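PDB 5EVH: SnoaL-like domain-containing protein, which is of unknown function but has a SnoaL-like domain of the NTF2 clan, a fold that in many relatives encloses a ligand-binding or catalytic pocket. Local coordinates for residues 22-27 with 57-62; 38-43 with 106-111; 72-77 with 97-102; 77-82 with 91-96; 85-90 with 113-118. All coordinates share one frame; numbering follows the deposited sequence.

Contact 1: 22-27 with 57-62; sequences RDFDTA and FSRILV
R22 and S58 bring the two backbones closest, with their CA atoms 6.4 Å apart. R22 takes a positive phi just past the end of helix 7-20 and closes it in a Schellman motif. D23 follows as N-cap of the next helix. On the other side, a type I turn from S58 to L61 carries the chain out of helix 47-58. The side chain of R22 reaches over to this turn. Its chain is extended from CG to NE, with CD anti to CA (chi2 -165°). NH2 of R22 donates to the backbone O of L61 at 2.7 Å, and the acceptor lies close to the guanidinium plane. One face of the guanidinium lies over CA of R59. Water 1 accepts from NE of R22 at 2.9 Å and also sits beside O of S58. The contact thus joins two connections of the NTF2-like fold: the link between the first two helices, and the step from helix 47-58 into strand 61-71. F24 turns its ring edge to segment 57-62. CE1 of F24 meets CB of S58 at 3.5 Å, while OG of S58 is bonded to the backbone O of W19. CE2 of F24 lies against the guanidinium face of R59, 3.4 Å from NH1 of R59. S58 and R59 are each described in one of two conformers. The ring and guanidinium planes are steeply inclined, 78° apart. R59 also forms a salt bridge with E55. Water 2 accepts from NH1 of R22, and more weakly from NH1 of R59.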
# COMPACT_ATOMS: atom_id res chain seq x y z
N ARG A 22 9.17 9.47 16.59
CA ARG A 22 8.37 9.72 17.82
C ARG A 22 8.48 11.16 18.29
O ARG A 22 8.32 11.47 19.49
CB ARG A 22 8.75 8.76 18.95
CG ARG A 22 8.62 7.32 18.51
CD ARG A 22 8.64 6.39 19.67
NE ARG A 22 8.66 5.02 19.15
CZ ARG A 22 8.56 3.96 19.93
NH1 ARG A 22 8.43 4.15 21.25
NH2 ARG A 22 8.57 2.72 19.42
N ASP A 23 8.71 12.03 17.33
CA ASP A 23 8.74 13.46 17.51
C ASP A 23 7.39 13.98 17.00
O ASP A 23 7.28 14.57 15.93
CB ASP A 23 9.94 13.97 16.75
CG ASP A 23 10.12 15.48 16.78
OD1 ASP A 23 9.43 16.20 17.53
OD2 ASP A 23 11.00 15.91 15.99
N PHE A 24 6.32 13.76 17.81
CA PHE A 24 4.96 13.91 17.28
C PHE A 24 4.53 15.34 17.14
O PHE A 24 3.74 15.66 16.25
CB PHE A 24 3.95 13.25 18.20
CG PHE A 24 4.25 11.88 18.43
CD1 PHE A 24 4.25 11.02 17.37
CD2 PHE A 24 4.57 11.43 19.73
CE1 PHE A 24 4.59 9.69 17.59
CE2 PHE A 24 4.90 10.09 20.00
CZ PHE A 24 4.92 9.21 18.93
N ASP A 25 4.90 16.19 18.09
CA ASP A 25 4.58 17.59 17.93
C ASP A 25 5.13 18.09 16.61
O ASP A 25 4.45 18.85 15.91
CB ASP A 25 5.14 18.39 19.09
CG ASP A 25 4.37 18.14 20.41
OD1 ASP A 25 3.31 17.45 20.37
OD2 ASP A 25 4.85 18.64 21.45
N THR A 26 6.32 17.59 16.21
CA THR A 26 6.89 18.02 14.94
C THR A 26 6.11 17.44 13.77
O THR A 26 5.78 18.16 12.82
CB THR A 26 8.37 17.62 14.86
OG1 THR A 26 9.04 18.27 15.96
CG2 THR A 26 9.02 18.07 13.51
N ALA A 27 5.77 16.14 13.85
CA ALA A 27 4.99 15.52 12.78
C ALA A 27 3.66 16.22 12.57
O ALA A 27 3.26 16.46 11.42
CB ALA A 27 4.76 14.02 13.09
N PHE A 57 0.43 4.09 16.88
CA PHE A 57 1.06 3.36 15.78
C PHE A 57 2.56 3.59 15.84
O PHE A 57 3.36 2.63 15.85
CB PHE A 57 0.43 3.85 14.46
CG PHE A 57 0.67 2.97 13.24
CD1 PHE A 57 1.56 1.92 13.25
CD2 PHE A 57 -0.02 3.27 12.05
CE1 PHE A 57 1.77 1.14 12.08
CE2 PHE A 57 0.18 2.49 10.87
CZ PHE A 57 1.06 1.43 10.90
N SER A 58 2.99 4.86 15.90
CA SER A 58 4.42 5.08 15.90
C SER A 58 5.08 4.30 17.04
O SER A 58 6.17 3.74 16.87
CB SER A 58 4.80 6.56 16.01
OG SER A 58 6.23 6.62 16.09
N ARG A 59 4.43 4.26 18.21
CA ARG A 59 5.05 3.65 19.39
C ARG A 59 5.07 2.12 19.38
O ARG A 59 5.59 1.52 20.32
CB ARG A 59 4.34 4.09 20.67
CG ARG A 59 4.52 5.53 21.00
CD ARG A 59 4.23 5.74 22.45
NE ARG A 59 3.40 6.91 22.65
CZ ARG A 59 3.88 8.13 22.88
NH1 ARG A 59 5.19 8.36 22.94
NH2 ARG A 59 3.03 9.13 23.07
N ILE A 60 4.45 1.46 18.40
CA ILE A 60 4.71 0.03 18.23
C ILE A 60 5.84 -0.18 17.20
O ILE A 60 6.36 -1.29 17.08
CB ILE A 60 3.49 -0.81 17.80
CG1 ILE A 60 3.16 -0.59 16.35
CG2 ILE A 60 2.26 -0.57 18.72
CD1 ILE A 60 2.00 -1.39 15.90
N LEU A 61 6.28 0.87 16.50
CA LEU A 61 7.37 0.74 15.52
C LEU A 61 8.74 0.69 16.21
O LEU A 61 9.05 1.55 17.04
CB LEU A 61 7.42 1.95 14.59
CG LEU A 61 7.00 1.66 13.18
CD1 LEU A 61 5.51 1.22 13.28
CD2 LEU A 61 7.22 2.88 12.32
N VAL A 62 9.60 -0.24 15.78
CA VAL A 62 10.97 -0.30 16.32
C VAL A 62 12.00 -0.22 15.20
O VAL A 62 13.22 -0.36 15.46
CB VAL A 62 11.19 -1.54 17.19
CG1 VAL A 62 10.23 -1.50 18.46
CG2 VAL A 62 10.96 -2.89 16.37
O HOH W 1 8.51 4.81 16.25
O HOH W 2 7.92 6.30 23.06

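Contact 2: 38-43 with 106-111; sequences HAPAGR and LRIIFD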
# COMPACT_ATOMS: atom_id res chain seq x y z
N HIS A 38 -7.94 7.91 5.50
CA HIS A 38 -8.63 6.65 5.23
C HIS A 38 -7.63 5.57 5.58
O HIS A 38 -6.57 5.46 4.95
CB HIS A 38 -9.04 6.52 3.77
CG HIS A 38 -9.92 7.63 3.29
ND1 HIS A 38 -11.29 7.66 3.49
CD2 HIS A 38 -9.62 8.74 2.57
CE1 HIS A 38 -11.79 8.74 2.93
NE2 HIS A 38 -10.80 9.41 2.35
N ALA A 39 -7.95 4.76 6.58
CA ALA A 39 -7.02 3.76 7.09
C ALA A 39 -7.69 2.40 6.99
O ALA A 39 -8.89 2.36 6.71
CB ALA A 39 -6.65 4.12 8.52
N PRO A 40 -6.97 1.28 7.21
CA PRO A 40 -7.62 -0.03 6.96
C PRO A 40 -8.86 -0.26 7.79
O PRO A 40 -9.81 -0.86 7.28
CB PRO A 40 -6.50 -1.03 7.27
CG PRO A 40 -5.24 -0.25 6.83
CD PRO A 40 -5.52 1.14 7.40
N ALA A 41 -8.91 0.24 9.02
CA ALA A 41 -10.09 0.02 9.84
C ALA A 41 -11.19 1.04 9.58
O ALA A 41 -12.30 0.87 10.10
CB ALA A 41 -9.69 0.04 11.33
N GLY A 42 -10.96 2.08 8.76
CA GLY A 42 -12.01 3.03 8.43
C GLY A 42 -11.51 4.47 8.37
O GLY A 42 -10.31 4.73 8.43
N ARG A 43 -12.47 5.41 8.30
CA ARG A 43 -12.20 6.83 8.07
C ARG A 43 -11.97 7.56 9.39
O ARG A 43 -12.64 7.28 10.39
CB ARG A 43 -13.39 7.46 7.33
CG ARG A 43 -13.23 8.97 7.07
CD ARG A 43 -14.48 9.52 6.38
NE ARG A 43 -14.40 10.96 6.37
CZ ARG A 43 -14.46 11.70 5.27
NH1 ARG A 43 -14.65 11.09 4.10
NH2 ARG A 43 -14.34 13.02 5.37
N LEU A 106 -4.97 11.65 3.62
CA LEU A 106 -3.97 10.61 3.80
C LEU A 106 -4.70 9.29 3.68
O LEU A 106 -5.62 9.05 4.48
CB LEU A 106 -3.29 10.74 5.16
CG LEU A 106 -2.02 9.86 5.29
CD1 LEU A 106 -1.14 10.49 6.40
CD2 LEU A 106 -2.29 8.49 5.66
N ARG A 107 -4.36 8.47 2.67
CA ARG A 107 -4.90 7.11 2.61
C ARG A 107 -3.75 6.16 2.90
O ARG A 107 -2.72 6.18 2.20
CB ARG A 107 -5.56 6.80 1.26
CG ARG A 107 -6.02 5.31 1.22
CD ARG A 107 -6.91 4.96 -0.06
NE ARG A 107 -7.86 6.01 -0.54
CZ ARG A 107 -9.15 6.07 -0.20
NH1 ARG A 107 -9.91 7.03 -0.70
NH2 ARG A 107 -9.70 5.18 0.65
N ILE A 108 -3.91 5.30 3.90
CA ILE A 108 -2.82 4.39 4.27
C ILE A 108 -3.29 2.94 4.16
O ILE A 108 -4.43 2.62 4.50
CB ILE A 108 -2.25 4.70 5.66
CG1 ILE A 108 -1.23 3.61 6.08
CG2 ILE A 108 -3.33 4.78 6.76
CD1 ILE A 108 -0.39 4.08 7.29
N ILE A 109 -2.43 2.08 3.59
CA ILE A 109 -2.78 0.66 3.38
C ILE A 109 -1.72 -0.17 4.10
O ILE A 109 -0.53 0.02 3.86
CB ILE A 109 -2.79 0.29 1.88
CG1 ILE A 109 -3.75 1.22 1.13
CG2 ILE A 109 -3.23 -1.19 1.78
CD1 ILE A 109 -3.79 0.92 -0.43
N PHE A 110 -2.16 -1.10 4.94
CA PHE A 110 -1.28 -2.14 5.44
C PHE A 110 -2.15 -3.33 5.83
O PHE A 110 -3.38 -3.23 5.95
CB PHE A 110 -0.45 -1.68 6.64
CG PHE A 110 -1.28 -1.16 7.78
CD1 PHE A 110 -1.55 0.21 7.88
CD2 PHE A 110 -1.78 -2.03 8.74
CE1 PHE A 110 -2.34 0.70 8.98
CE2 PHE A 110 -2.57 -1.57 9.83
CZ PHE A 110 -2.86 -0.21 9.93
N ASP A 111 -1.51 -4.47 5.97
CA ASP A 111 -2.22 -5.73 6.20
C ASP A 111 -2.35 -5.89 7.71
O ASP A 111 -1.33 -6.02 8.42
CB ASP A 111 -1.45 -6.89 5.59
CG ASP A 111 -2.14 -8.23 5.78
OD1 ASP A 111 -3.37 -8.25 6.12
OD2 ASP A 111 -1.48 -9.29 5.55
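H38 and R107 sit side by side on neighbouring strands, and their flat groups stack. The guanidinium of R107 lies on one face of the imidazole, with centres 4.2 Å apart and planes at 9°. It is shifted toward the ring rim: NH1 of R107 is nearest CD2 of H38, while NH2 of R107 is 3.5 Å from CB of H38. A bend at chi3 of R107 (-36°) turns NE off the straight line of the chain and helps bring the guanidinium back over the ring. The backbones of the same strands pair in parallel. N of H38 donates to O of L106 at 2.8 Å, and N of I108 donates to O of H38 at 2.9 Å.

The next bump is CB of A39, which rests on CG2 of I108 at 3.8 Å. These two lie on the side of the sheet packed by F53 and F57 of helix 47-58. P40 then wedges in past the H38-R107 bridge. Its CG stands over the centre of the F110 ring, 3.8 Å from the centroid, a CH-pi contact. CD of the same proline fits between O of I108, at 3.4 Å, and CE1 of F110. N of F110, buried here, has no partner in the model. P40 also packs on D111 of the second subunit, and R107 on L67 of that subunit. A type I turn from A39 to G42 then folds the chain back into strand 42-45. The pairing of strands 35-39 and 102-109 is the parallel one of the mixed, strongly curved sheet of the NTF2-like fold.

Contact 3: 72-77 with 97-102; sequences DATTAL and TVHDGR
T74 has the most surface buried here, 66 Å², and meets T97, V98 and H99. Its backbone O accepts from N of V98 at 2.8 Å, tilted out of the carbonyl plane, and the same O lies 3.4 Å from CA of T97. The methyl CG2 of T74 is anti to its carbonyl carbon and reaches CE1 of H99 at 4.3 Å. V98 contributes mostly backbone: its O lies near CB of T74 and accepts from water 3 at 2.8 Å. That water is also close to O of A73, at a doubtfully short distance. The side chain of V98 packs on A8 and T11 of helix 7-20. T97 pairs with T75 as an antiparallel non-hydrogen-bonded pair. CG2 of T75 and OG1 of T97 come within 4.1 Å of each other.

D72 shapes the chain ahead of T75. Its OD1 accepts from N of T75 at 2.8 Å and from N of T74 at 3.1 Å. The bond from N of T74 makes an Asx turn; it arrives from above the carboxylate plane. The contact closes the far end of the hairpin of strands 75-84 and 92-99. Beyond it, a type I' turn from H99 to R102 forms the tight two-residue hairpin into strand 102-109.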
# COMPACT_ATOMS: atom_id res chain seq x y z
N ASP A 72 4.44 15.03 -6.61
CA ASP A 72 4.45 16.25 -7.42
C ASP A 72 4.11 17.45 -6.53
O ASP A 72 4.40 17.45 -5.33
CB ASP A 72 3.49 16.13 -8.61
CG ASP A 72 2.04 15.79 -8.21
OD1 ASP A 72 1.59 16.06 -7.06
OD2 ASP A 72 1.28 15.26 -9.07
N ALA A 73 3.49 18.47 -7.11
CA ALA A 73 3.34 19.70 -6.36
C ALA A 73 2.35 19.52 -5.22
O ALA A 73 2.48 20.17 -4.18
CB ALA A 73 2.88 20.81 -7.31
N THR A 74 1.35 18.63 -5.38
CA THR A 74 0.31 18.54 -4.37
C THR A 74 0.04 17.14 -3.84
O THR A 74 -0.76 17.00 -2.90
CB THR A 74 -1.01 19.12 -4.90
OG1 THR A 74 -1.43 18.35 -6.04
CG2 THR A 74 -0.85 20.65 -5.26
N THR A 75 0.61 16.09 -4.43
CA THR A 75 0.37 14.75 -3.89
C THR A 75 1.68 14.00 -3.83
O THR A 75 2.64 14.31 -4.56
CB THR A 75 -0.60 13.89 -4.72
OG1 THR A 75 -0.06 13.66 -6.01
CG2 THR A 75 -2.02 14.55 -4.81
N ALA A 76 1.69 12.99 -2.96
CA ALA A 76 2.86 12.16 -2.79
C ALA A 76 2.38 10.74 -2.56
O ALA A 76 1.28 10.50 -2.04
CB ALA A 76 3.75 12.65 -1.60
N LEU A 77 3.25 9.81 -2.89
CA LEU A 77 2.96 8.40 -2.73
C LEU A 77 4.22 7.75 -2.18
O LEU A 77 5.32 7.91 -2.74
CB LEU A 77 2.55 7.81 -4.11
CG LEU A 77 2.00 6.39 -4.10
CD1 LEU A 77 0.67 6.32 -3.26
CD2 LEU A 77 1.73 5.92 -5.58
N THR A 97 -2.20 14.02 0.17
CA THR A 97 -2.48 15.28 -0.51
C THR A 97 -1.99 16.39 0.39
O THR A 97 -2.31 16.41 1.59
CB THR A 97 -4.00 15.45 -0.73
OG1 THR A 97 -4.44 14.30 -1.46
CG2 THR A 97 -4.34 16.71 -1.45
N VAL A 98 -1.30 17.38 -0.18
CA VAL A 98 -0.62 18.38 0.64
C VAL A 98 -0.94 19.75 0.06
O VAL A 98 -0.76 19.95 -1.14
CB VAL A 98 0.91 18.17 0.63
CG1 VAL A 98 1.59 19.33 1.42
CG2 VAL A 98 1.26 16.71 1.17
N HIS A 99 -1.42 20.67 0.90
CA HIS A 99 -1.70 22.05 0.47
C HIS A 99 -1.01 22.97 1.44
O HIS A 99 -1.18 22.84 2.66
CB HIS A 99 -3.20 22.34 0.41
CG HIS A 99 -3.88 21.56 -0.68
ND1 HIS A 99 -3.56 21.72 -2.02
CD2 HIS A 99 -4.80 20.56 -0.63
CE1 HIS A 99 -4.28 20.87 -2.74
NE2 HIS A 99 -5.05 20.16 -1.92
N ASP A 100 -0.18 23.86 0.89
CA ASP A 100 0.55 24.85 1.66
C ASP A 100 1.27 24.22 2.84
O ASP A 100 1.19 24.68 3.97
CB ASP A 100 -0.40 25.98 2.11
N GLY A 101 1.95 23.10 2.59
CA GLY A 101 2.78 22.48 3.62
C GLY A 101 2.05 21.60 4.62
O GLY A 101 2.67 21.15 5.59
N ARG A 102 0.73 21.43 4.49
CA ARG A 102 -0.05 20.62 5.42
C ARG A 102 -0.73 19.47 4.69
O ARG A 102 -1.28 19.67 3.59
CB ARG A 102 -1.11 21.44 6.11
CG ARG A 102 -0.55 22.70 6.82
CD ARG A 102 -0.64 22.43 8.26
NE ARG A 102 -0.06 23.46 9.09
CZ ARG A 102 0.05 23.35 10.42
NH1 ARG A 102 -0.41 22.23 11.04
NH2 ARG A 102 0.62 24.35 11.12
O HOH W 3 1.65 21.08 -2.11

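Contact 4: 77-82 with 91-96; sequences LLMYDT and PAAEHL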
# COMPACT_ATOMS: atom_id res chain seq x y z
N LEU A 77 3.25 9.81 -2.89
CA LEU A 77 2.96 8.40 -2.73
C LEU A 77 4.22 7.75 -2.18
O LEU A 77 5.32 7.91 -2.74
CB LEU A 77 2.55 7.81 -4.11
CG LEU A 77 2.00 6.39 -4.10
CD1 LEU A 77 0.67 6.32 -3.26
CD2 LEU A 77 1.73 5.92 -5.58
N LEU A 78 4.09 7.03 -1.08
CA LEU A 78 5.29 6.37 -0.57
C LEU A 78 4.97 5.01 0.01
O LEU A 78 3.82 4.71 0.37
CB LEU A 78 5.99 7.17 0.48
CG LEU A 78 5.20 7.86 1.52
CD1 LEU A 78 5.53 7.07 2.71
CD2 LEU A 78 5.89 9.17 1.65
N MSE A 79 6.00 4.18 0.02
CA MSE A 79 5.86 2.82 0.58
C MSE A 79 7.08 2.61 1.48
O MSE A 79 8.22 2.97 1.09
CB MSE A 79 5.81 1.79 -0.52
CG MSE A 79 5.71 0.36 0.12
SE MSE A 79 5.66 -1.07 -1.23
CE MSE A 79 3.84 -0.71 -2.02
N TYR A 80 6.86 2.06 2.69
CA TYR A 80 7.94 1.89 3.65
C TYR A 80 7.74 0.57 4.37
O TYR A 80 6.63 0.07 4.52
CB TYR A 80 8.04 3.08 4.65
CG TYR A 80 6.75 3.42 5.34
CD1 TYR A 80 5.89 4.38 4.81
CD2 TYR A 80 6.42 2.80 6.54
CE1 TYR A 80 4.71 4.71 5.49
CE2 TYR A 80 5.24 3.12 7.22
CZ TYR A 80 4.39 4.07 6.67
OH TYR A 80 3.21 4.38 7.33
N ASP A 81 8.84 -0.02 4.79
CA ASP A 81 8.75 -1.19 5.64
C ASP A 81 8.69 -0.69 7.08
O ASP A 81 9.22 0.38 7.38
CB ASP A 81 9.99 -2.06 5.47
CG ASP A 81 9.86 -3.42 6.27
OD1 ASP A 81 8.72 -3.97 6.30
OD2 ASP A 81 10.85 -3.85 6.90
N THR A 82 8.07 -1.45 7.96
CA THR A 82 8.21 -1.18 9.39
C THR A 82 8.55 -2.48 10.10
O THR A 82 8.20 -3.58 9.63
CB THR A 82 6.93 -0.57 10.07
OG1 THR A 82 5.91 -1.57 10.25
CG2 THR A 82 6.32 0.62 9.25
N PRO A 91 4.87 -3.77 6.17
CA PRO A 91 5.03 -2.63 5.25
C PRO A 91 3.71 -1.86 5.07
O PRO A 91 2.62 -2.42 5.22
CB PRO A 91 5.46 -3.29 3.94
CG PRO A 91 4.67 -4.58 3.97
CD PRO A 91 4.89 -5.06 5.47
N ALA A 92 3.82 -0.56 4.77
CA ALA A 92 2.64 0.27 4.57
C ALA A 92 2.84 1.15 3.34
O ALA A 92 3.97 1.46 2.96
CB ALA A 92 2.32 1.16 5.79
N ALA A 93 1.74 1.55 2.71
CA ALA A 93 1.84 2.54 1.64
C ALA A 93 0.90 3.70 1.96
O ALA A 93 -0.19 3.48 2.53
CB ALA A 93 1.43 1.92 0.27
N GLU A 94 1.30 4.94 1.59
CA GLU A 94 0.52 6.11 1.91
C GLU A 94 0.40 6.97 0.68
O GLU A 94 1.40 7.23 -0.01
CB GLU A 94 1.14 7.01 3.06
CG GLU A 94 1.19 6.28 4.36
CD GLU A 94 1.91 7.09 5.45
OE1 GLU A 94 2.36 8.19 5.09
OE2 GLU A 94 2.01 6.64 6.63
N HIS A 95 -0.83 7.49 0.46
CA HIS A 95 -1.08 8.44 -0.59
C HIS A 95 -1.47 9.73 0.12
O HIS A 95 -2.46 9.74 0.87
CB HIS A 95 -2.21 7.96 -1.50
CG HIS A 95 -2.61 8.98 -2.53
ND1 HIS A 95 -3.93 9.16 -2.93
CD2 HIS A 95 -1.88 9.85 -3.29
CE1 HIS A 95 -3.99 10.10 -3.86
NE2 HIS A 95 -2.76 10.56 -4.08
N LEU A 96 -0.70 10.81 -0.08
CA LEU A 96 -0.90 12.05 0.68
C LEU A 96 -1.27 13.18 -0.27
O LEU A 96 -0.71 13.31 -1.36
CB LEU A 96 0.38 12.48 1.43
CG LEU A 96 0.90 11.44 2.42
CD1 LEU A 96 1.87 10.52 1.68
CD2 LEU A 96 1.57 12.13 3.60
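L78 pairs with E94, and Y80 with A92, as the two hydrogen-bonded pairs of an antiparallel ladder. Each pair is joined both ways. N of L78 donates to O of E94 at 2.9 Å, and N of E94 to O of L78 at 2.8 Å. N of Y80 gives to O of A92 at 3.0 Å, and N of A92 to O of Y80 at 2.9 Å. The carbonyls also take CA-H contacts, as from CA of A93 to O of L78 at 3.2 Å.

The hydroxyl of Y80 donates to OE2 of E94 at 2.7 Å. It comes from above the carboxylate plane, which stands at 89° to the ring. The buried carboxylate lies at the edge of the tyrosine ring, near its plane, while CB of A92 touches CZ of Y80 at 3.7 Å. CD1 of L78 comes to OE1 of E94 at 4.1 Å. OD2 of D81 bonds to ND1 of H89, and OG1 of T82 to O of A90.

L78, Y80 and L96 face helix 7-20. Selenomethionine M79 and A93 face the second subunit. Strand 61-71 flanks 75-84 on its other side, and strand 102-109 flanks 92-99.

Contact 5: 85-90 with 113-118; sequences VPVPHA and TPFEQA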
# COMPACT_ATOMS: atom_id res chain seq x y z
N VAL A 85 7.42 -5.47 17.41
CA VAL A 85 7.68 -6.66 18.23
C VAL A 85 6.87 -7.86 17.77
O VAL A 85 7.48 -8.92 17.50
CB VAL A 85 7.52 -6.34 19.73
CG1 VAL A 85 7.54 -7.67 20.56
CG2 VAL A 85 8.70 -5.47 20.15
N PRO A 86 5.54 -7.78 17.62
CA PRO A 86 4.78 -8.98 17.23
C PRO A 86 4.94 -9.35 15.78
O PRO A 86 4.87 -10.55 15.45
CB PRO A 86 3.32 -8.61 17.55
CG PRO A 86 3.28 -7.09 17.49
CD PRO A 86 4.65 -6.63 17.96
N VAL A 87 5.21 -8.38 14.92
CA VAL A 87 5.26 -8.63 13.49
C VAL A 87 6.59 -8.10 12.96
O VAL A 87 6.76 -6.88 12.90
CB VAL A 87 4.06 -7.96 12.79
CG1 VAL A 87 4.13 -8.20 11.27
CG2 VAL A 87 2.67 -8.46 13.46
N PRO A 88 7.48 -8.98 12.49
CA PRO A 88 8.84 -8.54 12.09
C PRO A 88 8.84 -7.52 10.99
O PRO A 88 9.67 -6.59 11.01
CB PRO A 88 9.50 -9.84 11.60
CG PRO A 88 8.69 -10.95 12.18
CD PRO A 88 7.29 -10.44 12.38
N HIS A 89 7.93 -7.66 10.01
CA HIS A 89 7.83 -6.75 8.86
C HIS A 89 6.38 -6.45 8.59
O HIS A 89 5.61 -7.37 8.31
CB HIS A 89 8.45 -7.35 7.60
CG HIS A 89 9.94 -7.46 7.69
ND1 HIS A 89 10.76 -6.35 7.52
CD2 HIS A 89 10.74 -8.49 8.06
CE1 HIS A 89 12.02 -6.73 7.69
NE2 HIS A 89 12.03 -8.01 8.05
N ALA A 90 6.01 -5.18 8.64
CA ALA A 90 4.63 -4.76 8.40
C ALA A 90 4.73 -3.54 7.47
O ALA A 90 4.75 -2.40 7.91
CB ALA A 90 3.97 -4.42 9.74
N THR A 113 -3.77 -8.48 9.13
CA THR A 113 -3.88 -9.88 9.51
C THR A 113 -2.77 -10.33 10.45
O THR A 113 -3.08 -10.95 11.48
CB THR A 113 -3.97 -10.75 8.24
OG1 THR A 113 -5.17 -10.39 7.55
CG2 THR A 113 -4.04 -12.25 8.57
N PRO A 114 -1.49 -10.03 10.18
CA PRO A 114 -0.43 -10.55 11.04
C PRO A 114 -0.59 -10.10 12.47
O PRO A 114 -0.27 -10.86 13.40
CB PRO A 114 0.86 -9.97 10.40
CG PRO A 114 0.51 -9.81 8.98
CD PRO A 114 -0.93 -9.31 9.02
N PHE A 115 -1.07 -8.87 12.68
CA PHE A 115 -1.26 -8.37 14.04
C PHE A 115 -2.37 -9.14 14.74
O PHE A 115 -2.19 -9.67 15.85
CB PHE A 115 -1.53 -6.87 14.01
CG PHE A 115 -0.38 -6.06 13.47
CD1 PHE A 115 0.65 -5.61 14.34
CD2 PHE A 115 -0.27 -5.78 12.11
CE1 PHE A 115 1.72 -4.85 13.88
CE2 PHE A 115 0.78 -5.01 11.63
CZ PHE A 115 1.81 -4.56 12.50
N GLU A 116 -3.51 -9.26 14.06
CA GLU A 116 -4.63 -10.01 14.63
C GLU A 116 -4.23 -11.46 14.94
O GLU A 116 -4.59 -12.00 15.99
CB GLU A 116 -5.78 -9.93 13.63
CG GLU A 116 -7.06 -10.65 14.03
CD GLU A 116 -8.15 -10.45 12.95
OE1 GLU A 116 -7.96 -9.50 12.12
OE2 GLU A 116 -9.15 -11.23 12.92
N GLN A 117 -3.45 -12.10 14.06
CA GLN A 117 -2.99 -13.47 14.31
C GLN A 117 -2.08 -13.53 15.53
O GLN A 117 -2.22 -14.40 16.40
CB GLN A 117 -2.24 -14.01 13.09
CG GLN A 117 -3.20 -14.44 12.02
CD GLN A 117 -2.55 -14.73 10.70
OE1 GLN A 117 -1.37 -14.40 10.45
NE2 GLN A 117 -3.34 -15.31 9.79
N ALA A 118 -1.10 -12.63 15.59
CA ALA A 118 -0.25 -12.57 16.78
C ALA A 118 -1.08 -12.34 18.04
O ALA A 118 -0.82 -12.95 19.09
CB ALA A 118 0.83 -11.48 16.60
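F115 presents one face of its ring to V87. CG2 of V87 stands over it, 3.7 Å from the centroid and 16° off the ring normal, a CH-pi contact shifted toward CD1. CB of A90 comes in obliquely at the ring tip, 3.5 Å from CZ of F115. CG of P86 approaches obliquely near CD1 of the same ring, at a loose 4.4 Å. CD1 of I60 also packs on CE1 of F115.

V87 reaches the helix with both methyls. Its CG1 is anti to the backbone N (chi1 179°) and meets CB of P114 at 3.8 Å. CG2 is then left for the ring. The loop 85-90 joins strands 75-84 and 92-99, so the contact seats the tip of that hairpin on the first turns of the C-terminal helix 113-124. D111 caps this helix by accepting from N of T113. One turn on, CB of A118 touches CB of P86 at 3.9 Å. P114, F115 and A118 thus offer one apolar side of the helix, and no hydrogen bond crosses between the segments. Within the hairpin, O of V87 is bonded to OG1 of T84. P114 also packs on R112 of the second subunit.

From the N terminus, contact 1 is the first to close, tying the link after helix 7-20 to the start of strand 61-71. Contact 2 opens within that loop, at 38-43, but closes only at 106-111, so the two cross. It joins strands 35-39 and 102-109. Contact 3 opens and closes within the span of contact 2. Contact 4 lies within contact 3, shares L77 with it and continues the same hairpin of strands 75-84 and 92-99. Contact 5 opens in the loop of that hairpin and closes on helix 113-124, crossing contacts 2, 3 and 4. Contact 1 is in series with contacts 3, 4 and 5, yet it touches contacts 4 and 5 in space.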